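Local coordinates for protein 2-C-methyl-D-erythritol 4-phosphate cytidylyltransferase (Neisseria gonorrhoeae, PDB 1VGW) that probably catalyses the transfer of a cytidylyl group from CTP to 2-C-methyl-D-erythritol 4-phosphate, a step of isoprenoid biosynthesis, at residues Pro169-Leu181 and Asp191-Pro203. Numbering follows the deposited sequence.
Sequences PQLFQAGLLHRAL and DEASAVEKLGVRP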
ATOM      1  N   PRO B 169      -2.869 -11.301  10.358  1.00 26.82           N
ATOM      2  CA  PRO B 169      -2.667 -11.538  11.761  1.00 23.87           C
ATOM      3  C   PRO B 169      -1.219 -11.572  12.169  1.00 23.16           C
ATOM      4  O   PRO B 169      -0.337 -11.633  11.293  1.00 22.46           O
ATOM      5  CB  PRO B 169      -3.311 -12.928  11.996  1.00 24.11           C
ATOM      6  CG  PRO B 169      -4.067 -13.240  10.745  1.00 24.04           C
ATOM      7  CD  PRO B 169      -3.245 -12.579   9.647  1.00 23.87           C
ATOM      8  N   GLN B 170      -0.955 -11.343  13.431  1.00 23.97           N
ATOM      9  CA  GLN B 170       0.368 -11.411  14.074  1.00 23.77           C
ATOM     10  C   GLN B 170       0.264 -12.604  15.066  1.00 22.69           C
ATOM     11  O   GLN B 170      -0.580 -12.526  15.962  1.00 20.50           O
ATOM     12  CB  GLN B 170       0.676 -10.110  14.853  1.00 19.55           C
ATOM     13  CG  GLN B 170       0.596  -8.920  13.862  1.00 25.28           C
ATOM     14  CD  GLN B 170       1.454  -7.730  14.171  1.00 27.18           C
ATOM     15  OE1 GLN B 170       1.862  -7.403  15.277  1.00 27.59           O
ATOM     16  NE2 GLN B 170       1.742  -6.902  13.130  1.00 29.09           N
ATOM     17  N   LEU B 171       1.064 -13.623  14.829  1.00 24.07           N
ATOM     18  CA  LEU B 171       0.985 -14.886  15.588  1.00 25.01           C
ATOM     19  C   LEU B 171       2.054 -15.114  16.618  1.00 27.10           C
ATOM     20  O   LEU B 171       3.234 -15.291  16.248  1.00 26.57           O
ATOM     21  CB  LEU B 171       0.915 -15.995  14.556  1.00 18.64           C
ATOM     22  CG  LEU B 171       1.412 -17.385  14.626  1.00 23.93           C
ATOM     23  CD1 LEU B 171       1.929 -17.916  15.949  1.00 16.97           C
ATOM     24  CD2 LEU B 171       0.440 -18.366  14.000  1.00 14.83           C
ATOM     25  N   PHE B 172       1.690 -15.177  17.904  1.00 26.39           N
ATOM     26  CA  PHE B 172       2.592 -15.460  18.994  1.00 26.39           C
ATOM     27  C   PHE B 172       2.039 -16.464  20.021  1.00 27.92           C
ATOM     28  O   PHE B 172       0.816 -16.608  20.192  1.00 27.21           O
ATOM     29  CB  PHE B 172       2.968 -14.144  19.745  1.00 20.54           C
ATOM     30  CG  PHE B 172       3.663 -13.175  18.825  1.00 23.11           C
ATOM     31  CD1 PHE B 172       2.966 -12.042  18.369  1.00 18.27           C
ATOM     32  CD2 PHE B 172       4.921 -13.426  18.307  1.00 19.71           C
ATOM     33  CE1 PHE B 172       3.590 -11.211  17.448  1.00 16.56           C
ATOM     34  CE2 PHE B 172       5.556 -12.586  17.423  1.00 15.54           C
ATOM     35  CZ  PHE B 172       4.841 -11.443  16.979  1.00 15.34           C
ATOM     36  N   GLN B 173       2.940 -17.157  20.711  1.00 25.83           N
ATOM     37  CA  GLN B 173       2.607 -18.077  21.798  1.00 25.35           C
ATOM     38  C   GLN B 173       1.868 -17.263  22.875  1.00 23.22           C
ATOM     39  O   GLN B 173       2.334 -16.152  23.184  1.00 23.23           O
ATOM     40  CB  GLN B 173       3.904 -18.638  22.464  1.00 15.58           C
ATOM     41  CG  GLN B 173       4.614 -19.714  21.651  1.00 18.74           C
ATOM     42  CD  GLN B 173       5.873 -20.187  22.390  1.00 25.86           C
ATOM     43  OE1 GLN B 173       5.772 -20.927  23.382  1.00 22.99           O
ATOM     44  NE2 GLN B 173       7.017 -19.650  21.973  1.00 24.42           N
ATOM     45  N   ALA B 174       0.861 -17.830  23.496  1.00 22.58           N
ATOM     46  CA  ALA B 174       0.097 -17.122  24.526  1.00 21.75           C
ATOM     47  C   ALA B 174       0.919 -16.623  25.652  1.00 23.25           C
ATOM     48  O   ALA B 174       0.765 -15.468  26.101  1.00 26.38           O
ATOM     49  CB  ALA B 174      -1.032 -18.065  24.971  1.00 19.26           C
ATOM     50  N   GLY B 175       1.850 -17.447  26.201  1.00 24.07           N
ATOM     51  CA  GLY B 175       2.692 -17.011  27.317  1.00 20.19           C
ATOM     52  C   GLY B 175       3.702 -15.953  26.900  1.00 22.13           C
ATOM     53  O   GLY B 175       3.871 -14.956  27.648  1.00 23.41           O
ATOM     54  N   LEU B 176       4.340 -16.047  25.752  1.00 18.85           N
ATOM     55  CA  LEU B 176       5.234 -14.993  25.264  1.00 22.08           C
ATOM     56  C   LEU B 176       4.501 -13.665  25.020  1.00 26.95           C
ATOM     57  O   LEU B 176       4.981 -12.571  25.374  1.00 25.48           O
ATOM     58  CB  LEU B 176       5.856 -15.466  23.928  1.00 20.16           C
ATOM     59  CG  LEU B 176       6.737 -14.468  23.207  1.00 24.08           C
ATOM     60  CD1 LEU B 176       7.943 -14.052  24.046  1.00 21.00           C
ATOM     61  CD2 LEU B 176       7.211 -15.043  21.863  1.00 22.54           C
ATOM     62  N   LEU B 177       3.283 -13.724  24.438  1.00 28.89           N
ATOM     63  CA  LEU B 177       2.453 -12.515  24.191  1.00 28.94           C
ATOM     64  C   LEU B 177       1.965 -11.919  25.492  1.00 28.13           C
ATOM     65  O   LEU B 177       2.086 -10.712  25.781  1.00 28.41           O
ATOM     66  CB  LEU B 177       1.259 -12.919  23.294  1.00 26.19           C
ATOM     67  CG  LEU B 177       0.430 -11.826  22.627  1.00 28.54           C
ATOM     68  CD1 LEU B 177       1.293 -10.819  21.874  1.00 20.83           C
ATOM     69  CD2 LEU B 177      -0.592 -12.453  21.648  1.00 18.25           C
ATOM     70  N   HIS B 178       1.407 -12.724  26.403  1.00 28.59           N
ATOM     71  CA  HIS B 178       1.013 -12.164  27.715  1.00 30.85           C
ATOM     72  C   HIS B 178       2.204 -11.456  28.381  1.00 33.27           C
ATOM     73  O   HIS B 178       2.139 -10.357  28.943  1.00 33.54           O
ATOM     74  CB  HIS B 178       0.552 -13.313  28.596  1.00 27.52           C
ATOM     75  CG  HIS B 178       0.044 -12.934  29.928  1.00 31.99           C
ATOM     76  ND1 HIS B 178      -1.040 -12.115  30.130  1.00 29.99           N
ATOM     77  CD2 HIS B 178       0.471 -13.307  31.185  1.00 36.47           C
ATOM     78  CE1 HIS B 178      -1.255 -11.970  31.425  1.00 31.35           C
ATOM     79  NE2 HIS B 178      -0.359 -12.659  32.095  1.00 34.15           N
ATOM     80  N   ARG B 179       3.390 -12.083  28.302  1.00 33.74           N
ATOM     81  CA  ARG B 179       4.579 -11.508  28.891  1.00 34.82           C
ATOM     82  C   ARG B 179       4.937 -10.158  28.273  1.00 32.79           C
ATOM     83  O   ARG B 179       5.135  -9.197  29.015  1.00 31.36           O
ATOM     84  CB  ARG B 179       5.769 -12.486  28.732  1.00 39.24           C
ATOM     85  CG  ARG B 179       6.681 -12.546  29.921  1.00 44.94           C
ATOM     86  CD  ARG B 179       6.526 -13.864  30.694  1.00 45.33           C
ATOM     87  NE  ARG B 179       6.352 -15.008  29.870  1.00 45.57           N
ATOM     88  CZ  ARG B 179       6.690 -16.256  30.030  1.00 48.06           C
ATOM     89  NH1 ARG B 179       6.399 -17.184  29.135  1.00 45.64           N
ATOM     90  NH2 ARG B 179       7.390 -16.593  31.120  1.00 58.06           N
ATOM     91  N   ALA B 180       5.056 -10.077  26.961  1.00 31.42           N
ATOM     92  CA  ALA B 180       5.466  -8.882  26.247  1.00 33.42           C
ATOM     93  C   ALA B 180       4.550  -7.670  26.374  1.00 35.65           C
ATOM     94  O   ALA B 180       5.040  -6.545  26.362  1.00 33.73           O
ATOM     95  CB  ALA B 180       5.628  -9.197  24.754  1.00 28.07           C
ATOM     96  N   LEU B 181       3.243  -7.836  26.456  1.00 37.40           N
ATOM     97  CA  LEU B 181       2.311  -6.739  26.603  1.00 39.38           C
ATOM     98  C   LEU B 181       2.059  -6.364  28.055  1.00 44.27           C
ATOM     99  O   LEU B 181       1.225  -5.468  28.303  1.00 45.66           O
ATOM    100  CB  LEU B 181       0.948  -7.139  25.999  1.00 27.88           C
ATOM    101  CG  LEU B 181       0.929  -7.603  24.554  1.00 25.82           C
ATOM    102  CD1 LEU B 181      -0.478  -8.104  24.221  1.00 22.30           C
ATOM    103  CD2 LEU B 181       1.378  -6.486  23.598  1.00 17.08           C
ATOM    104  N   ASP B 191       2.526  -2.225  17.173  1.00 29.11           N
ATOM    105  CA  ASP B 191       1.871  -3.501  16.951  1.00 29.80           C
ATOM    106  C   ASP B 191       2.326  -4.598  17.944  1.00 29.65           C
ATOM    107  O   ASP B 191       3.138  -4.303  18.834  1.00 28.40           O
ATOM    108  CB  ASP B 191       2.045  -3.974  15.510  1.00 26.99           C
ATOM    109  CG  ASP B 191       3.427  -4.239  15.042  1.00 26.82           C
ATOM    110  OD1 ASP B 191       3.723  -4.590  13.871  1.00 27.04           O
ATOM    111  OD2 ASP B 191       4.381  -4.090  15.815  1.00 34.15           O
ATOM    112  N   GLU B 192       1.734  -5.815  17.859  1.00 27.03           N
ATOM    113  CA  GLU B 192       2.128  -6.863  18.805  1.00 27.61           C
ATOM    114  C   GLU B 192       3.608  -7.247  18.608  1.00 26.27           C
ATOM    115  O   GLU B 192       4.284  -7.379  19.634  1.00 26.92           O
ATOM    116  CB  GLU B 192       1.259  -8.102  18.837  1.00 25.44           C
ATOM    117  CG  GLU B 192      -0.147  -7.944  19.381  1.00 25.10           C
ATOM    118  CD  GLU B 192      -1.050  -7.084  18.478  1.00 30.26           C
ATOM    119  OE1 GLU B 192      -1.974  -6.419  18.997  1.00 28.43           O
ATOM    120  OE2 GLU B 192      -0.883  -7.035  17.238  1.00 26.57           O
ATOM    121  N   ALA B 193       4.098  -7.372  17.407  1.00 22.22           N
ATOM    122  CA  ALA B 193       5.476  -7.674  17.136  1.00 24.35           C
ATOM    123  C   ALA B 193       6.428  -6.743  17.856  1.00 28.05           C
ATOM    124  O   ALA B 193       7.399  -7.173  18.483  1.00 31.38           O
ATOM    125  CB  ALA B 193       5.771  -7.713  15.647  1.00 20.28           C
ATOM    126  N   SER B 194       6.183  -5.430  17.854  1.00 30.64           N
ATOM    127  CA  SER B 194       7.097  -4.498  18.494  1.00 30.40           C
ATOM    128  C   SER B 194       7.181  -4.711  19.991  1.00 28.23           C
ATOM    129  O   SER B 194       8.176  -4.303  20.602  1.00 28.54           O
ATOM    130  CB  SER B 194       6.784  -3.039  18.117  1.00 30.89           C
ATOM    131  OG  SER B 194       5.771  -2.501  18.946  1.00 25.91           O
ATOM    132  N   ALA B 195       6.157  -5.210  20.659  1.00 27.44           N
ATOM    133  CA  ALA B 195       6.275  -5.545  22.087  1.00 28.57           C
ATOM    134  C   ALA B 195       7.059  -6.875  22.241  1.00 28.78           C
ATOM    135  O   ALA B 195       7.811  -7.037  23.201  1.00 30.54           O
ATOM    136  CB  ALA B 195       4.970  -5.705  22.804  1.00 28.44           C
ATOM    137  N   VAL B 196       6.939  -7.787  21.300  1.00 28.02           N
ATOM    138  CA  VAL B 196       7.732  -9.016  21.380  1.00 29.18           C
ATOM    139  C   VAL B 196       9.207  -8.684  21.169  1.00 29.16           C
ATOM    140  O   VAL B 196      10.036  -9.136  21.956  1.00 26.88           O
ATOM    141  CB  VAL B 196       7.204 -10.117  20.468  1.00 27.14           C
ATOM    142  CG1 VAL B 196       8.197 -11.266  20.292  1.00 28.88           C
ATOM    143  CG2 VAL B 196       5.925 -10.744  21.093  1.00 28.52           C
ATOM    144  N   GLU B 197       9.567  -7.854  20.194  1.00 28.89           N
ATOM    145  CA  GLU B 197      10.945  -7.445  19.899  1.00 28.58           C
ATOM    146  C   GLU B 197      11.685  -6.807  21.081  1.00 28.48           C
ATOM    147  O   GLU B 197      12.900  -6.929  21.223  1.00 24.07           O
ATOM    148  CB  GLU B 197      10.988  -6.445  18.746  1.00 26.91           C
ATOM    149  CG  GLU B 197      10.457  -6.856  17.397  1.00 30.20           C
ATOM    150  CD  GLU B 197       9.905  -5.665  16.597  1.00 34.07           C
ATOM    151  OE1 GLU B 197      10.450  -4.526  16.696  1.00 30.86           O
ATOM    152  OE2 GLU B 197       8.910  -5.815  15.868  1.00 34.73           O
ATOM    153  N   LYS B 198      10.970  -6.107  21.956  1.00 31.27           N
ATOM    154  CA  LYS B 198      11.524  -5.470  23.123  1.00 34.87           C
ATOM    155  C   LYS B 198      11.969  -6.485  24.165  1.00 37.91           C
ATOM    156  O   LYS B 198      12.611  -6.129  25.177  1.00 40.19           O
ATOM    157  CB  LYS B 198      10.536  -4.479  23.770  1.00 34.76           C
ATOM    158  CG  LYS B 198      10.592  -3.137  23.075  1.00 40.44           C
ATOM    159  CD  LYS B 198       9.479  -2.206  23.523  1.00 48.34           C
ATOM    160  CE  LYS B 198       9.376  -1.018  22.560  1.00 52.37           C
ATOM    161  NZ  LYS B 198      10.612  -0.175  22.544  1.00 54.03           N
ATOM    162  N   LEU B 199      11.632  -7.745  23.954  1.00 37.76           N
ATOM    163  CA  LEU B 199      12.069  -8.799  24.889  1.00 36.55           C
ATOM    164  C   LEU B 199      13.373  -9.406  24.379  1.00 35.65           C
ATOM    165  O   LEU B 199      13.957 -10.273  25.026  1.00 39.01           O
ATOM    166  CB  LEU B 199      10.970  -9.862  24.944  1.00 30.54           C
ATOM    167  CG  LEU B 199      10.038  -9.880  26.126  1.00 33.97           C
ATOM    168  CD1 LEU B 199       9.915  -8.564  26.843  1.00 25.88           C
ATOM    169  CD2 LEU B 199       8.670 -10.473  25.774  1.00 31.72           C
ATOM    170  N   GLY B 200      13.857  -9.002  23.229  1.00 34.61           N
ATOM    171  CA  GLY B 200      15.053  -9.548  22.599  1.00 29.90           C
ATOM    172  C   GLY B 200      14.696 -10.681  21.653  1.00 31.40           C
ATOM    173  O   GLY B 200      15.571 -11.392  21.173  1.00 31.42           O
ATOM    174  N   VAL B 201      13.404 -10.849  21.318  1.00 30.64           N
ATOM    175  CA  VAL B 201      13.006 -11.929  20.402  1.00 29.80           C
ATOM    176  C   VAL B 201      12.742 -11.311  19.019  1.00 29.91           C
ATOM    177  O   VAL B 201      11.994 -10.316  19.004  1.00 32.92           O
ATOM    178  CB  VAL B 201      11.670 -12.540  20.884  1.00 30.99           C
ATOM    179  CG1 VAL B 201      11.173 -13.585  19.895  1.00 31.01           C
ATOM    180  CG2 VAL B 201      11.697 -13.041  22.299  1.00 27.45           C
ATOM    181  N   ARG B 202      13.125 -11.893  17.934  1.00 28.05           N
ATOM    182  CA  ARG B 202      12.943 -11.439  16.579  1.00 26.92           C
ATOM    183  C   ARG B 202      11.937 -12.272  15.798  1.00 26.91           C
ATOM    184  O   ARG B 202      12.312 -13.334  15.243  1.00 26.57           O
ATOM    185  CB  ARG B 202      14.291 -11.557  15.854  1.00 27.08           C
ATOM    186  CG  ARG B 202      15.398 -10.625  16.416  1.00 27.81           C
ATOM    187  CD  ARG B 202      16.569 -10.749  15.416  1.00 30.79           C
ATOM    188  NE  ARG B 202      17.425  -9.598  15.401  1.00 37.50           N
ATOM    189  CZ  ARG B 202      18.352  -9.410  14.445  1.00 39.70           C
ATOM    190  NH1 ARG B 202      18.487 -10.271  13.462  1.00 41.08           N
ATOM    191  NH2 ARG B 202      19.136  -8.357  14.555  1.00 40.85           N
ATOM    192  N   PRO B 203      10.717 -11.781  15.580  1.00 27.72           N
ATOM    193  CA  PRO B 203       9.691 -12.581  14.882  1.00 27.38           C
ATOM    194  C   PRO B 203       9.980 -12.750  13.416  1.00 27.74           C
ATOM    195  O   PRO B 203      10.695 -11.923  12.828  1.00 28.45           O
ATOM    196  CB  PRO B 203       8.396 -11.848  15.144  1.00 25.27           C
ATOM    197  CG  PRO B 203       8.660 -11.016  16.344  1.00 25.85           C
ATOM    198  CD  PRO B 203      10.117 -10.577  16.189  1.00 25.26           C
TER
HETATM  199  O   HOH W   1       7.534  -5.946  25.815  1.00 32.85           O
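The amide of Gln-170, on strand 169-173, meets the first turn of helix 192-197 and illustrates how a side chain can supplement a helix start. With CG anti to its carbonyl carbon (chi1 -58°) and the chain extended beyond it, the amide reaches the turn with both polar atoms. Gln-170 OE1 accepts from Ala-193 N at 3.1 Å, a nearly straight bond whose donor is tilted from the carbonyl plane. Gln-170 NE2 gives a hydrogen, within its own amide plane, to Asp-191 OD1 at 3.1 Å, which it meets from above the carboxylate; it also binds Gln-167 O. Asp-191 is the N-cap: its OD2 takes Ser-194 N at 3.0 Å and pairs with Lys-147 of the second subunit. Glu-192 turns its carboxylate almost perpendicular to the amide and forms a salt bridge with Arg-84.

Farther along the strand, Phe-172 presents one ring face to Val-196, whose CG2 sits 3.9 Å from the ring centroid, 9° off the normal, a CH-pi contact. Pro-203 closes on the ring edge, CG lying 3.6 Å from Phe-172 CE2. Helix 174-180 crosses helix 192-197 nearly at right angles (85°), and the methyl of Ala-180 rests against the other backbone: its CB lies 3.4 Å from Ala-195 O and 3.5 Å from Leu-199 CD2. Leu-176 and Leu-199 lie alongside one another, running in opposite senses, with CD1 of the first against CD2 of the second. A water donates to both Ala-180 O and Ala-195 O, bridging the two backbones.

The contact thus fastens the segment leading to strand 204-207 onto an inner strand of the central sheet. Bonds to both ends of its amide fix the rotation of Gln-170. The donors gathered round the Asp-191 carboxylate would probably favour its charged form, and its salt bridge links this contact to the subunit interface.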